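Local coordinates for aldehyde dehydrogenase (Staphylococcus aureus, PDB 6K10) that oxidises 4,4'-diaponeurosporen-4-al to 4,4'-diaponeurosporenoic acid with NAD+ in the biosynthesis of the carotenoid staphyloxanthin, at the interface of chains A and B. Coordinates in Å, arbitrary orientation; residue numbers count along the deposited sequence, not the author numbering. Chains: chain A/B, Aldehyde dehydrogenase.

The interface of chains A and B. Residues chain A 390-392, 414; chain B 110, 433, 435.
Carboxylate oxygen OE2 of B:Glu110 accepts hydrogen bonds from both subunits: the hydroxyl OG of A:Ser391 reaches it at 2.7 Å across the interface, and the imidazole ND1 of B:His433 from within its own chain. The two donors come from opposite faces of the carboxylate plane, the serine steeply, 55° out of it, and the histidine on the anti side, with the acceptor lying in the imidazole plane and the bond nearly straight (167° at H). With its OG anti to the backbone N (chi1 177°), A:Ser391 turns the hydroxyl toward this oxygen. The partner oxygen OE1 of B:Glu110 is taken by the ammonium NZ of B:Lys435 in a salt bridge of 2.6 Å, so both ends of the carboxylate are held and its rotation is restrained. The same NZ donates across the interface to the backbone carbonyl O of A:Leu390 at 2.9 Å. The extended first part of the lysine chain lays CD over the ring face of A:Phe392, 3.6 Å from the centroid, the two side chains crossing at about a right angle; a bend at chi3 then sends CE and NZ on toward those two oxygens. On the histidine, CB of A:Val414 covers the middle of one imidazole face, 3.8 Å from the ring centroid of B:His433, while ND1 stays directed at the glutamate. The example shows how bonds within one subunit probably set a carboxylate for the other: B:Lys435 and B:His433 hold B:Glu110 where A:Ser391 meets it, and the nearby ammonium probably stabilises its negative charge. Repeated by two-fold symmetry, this patch, its centre about 13 Å from A:Glu217, the likely catalytic glutamate, probably helps hold the dimer together, joining strands 104-111 and 432-439 of one subunit to loops of its neighbour.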
loop_
_atom_site.group_PDB
_atom_site.type_symbol
_atom_site.label_atom_id
_atom_site.label_comp_id
_atom_site.label_asym_id
_atom_site.label_seq_id
_atom_site.Cartn_x
_atom_site.Cartn_y
_atom_site.Cartn_z
ATOM N N LEU A 390 -1.986 -10.428 -19.364
ATOM C CA LEU A 390 -1.707 -8.998 -19.399
ATOM C C LEU A 390 -2.057 -8.371 -18.059
ATOM O O LEU A 390 -3.168 -8.561 -17.553
ATOM C CB LEU A 390 -2.491 -8.309 -20.517
ATOM C CG LEU A 390 -2.079 -8.682 -21.940
ATOM C CD1 LEU A 390 -3.048 -8.083 -22.946
ATOM C CD2 LEU A 390 -0.654 -8.222 -22.216
ATOM N N SER A 391 -1.112 -7.625 -17.494
ATOM C CA SER A 391 -1.326 -6.906 -16.248
ATOM C C SER A 391 -1.706 -5.461 -16.540
ATOM O O SER A 391 -1.106 -4.804 -17.396
ATOM C CB SER A 391 -0.083 -6.941 -15.358
ATOM O OG SER A 391 -0.297 -6.181 -14.179
ATOM N N PHE A 392 -2.708 -4.978 -15.818
ATOM C CA PHE A 392 -3.205 -3.620 -15.967
ATOM C C PHE A 392 -3.954 -3.276 -14.691
ATOM O O PHE A 392 -4.226 -4.145 -13.861
ATOM C CB PHE A 392 -4.096 -3.481 -17.207
ATOM C CG PHE A 392 -5.145 -4.552 -17.325
ATOM C CD1 PHE A 392 -4.862 -5.753 -17.957
ATOM C CD2 PHE A 392 -6.414 -4.357 -16.808
ATOM C CE1 PHE A 392 -5.823 -6.739 -18.067
ATOM C CE2 PHE A 392 -7.381 -5.341 -16.915
ATOM C CZ PHE A 392 -7.084 -6.533 -17.547
ATOM N N VAL A 414 -1.172 -0.002 -11.868
ATOM C CA VAL A 414 -0.053 -0.881 -11.552
ATOM C C VAL A 414 1.099 -0.489 -12.464
ATOM O O VAL A 414 0.889 -0.109 -13.619
ATOM C CB VAL A 414 -0.447 -2.371 -11.705
ATOM C CG1 VAL A 414 -0.838 -2.687 -13.145
ATOM C CG2 VAL A 414 0.682 -3.280 -11.234
ATOM N N GLU B 110 -3.017 -11.001 -9.147
ATOM C CA GLU B 110 -1.932 -11.245 -10.084
ATOM C C GLU B 110 -0.627 -10.680 -9.538
ATOM O O GLU B 110 -0.639 -9.750 -8.725
ATOM C CB GLU B 110 -2.228 -10.634 -11.464
ATOM C CG GLU B 110 -2.234 -9.115 -11.507
ATOM C CD GLU B 110 -2.533 -8.581 -12.896
ATOM O OE1 GLU B 110 -2.862 -9.390 -13.788
ATOM O OE2 GLU B 110 -2.439 -7.353 -13.098
ATOM N N HIS B 433 -0.972 -7.525 -7.064
ATOM C CA HIS B 433 -1.847 -6.466 -7.535
ATOM C C HIS B 433 -3.255 -7.021 -7.677
ATOM O O HIS B 433 -3.464 -8.029 -8.360
ATOM C CB HIS B 433 -1.394 -5.891 -8.873
ATOM C CG HIS B 433 -2.408 -4.976 -9.483
ATOM N ND1 HIS B 433 -2.915 -5.158 -10.751
ATOM C CD2 HIS B 433 -3.040 -3.891 -8.977
ATOM C CE1 HIS B 433 -3.804 -4.214 -11.006
ATOM N NE2 HIS B 433 -3.898 -3.432 -9.946
ATOM N N LYS B 435 -6.665 -6.769 -9.329
ATOM C CA LYS B 435 -7.090 -6.221 -10.614
ATOM C C LYS B 435 -8.598 -6.397 -10.745
ATOM O O LYS B 435 -9.086 -7.502 -11.000
ATOM C CB LYS B 435 -6.341 -6.903 -11.755
ATOM C CG LYS B 435 -6.625 -6.329 -13.132
ATOM C CD LYS B 435 -5.657 -6.897 -14.164
ATOM C CE LYS B 435 -6.004 -8.330 -14.533
ATOM N NZ LYS B 435 -4.928 -8.970 -15.346
#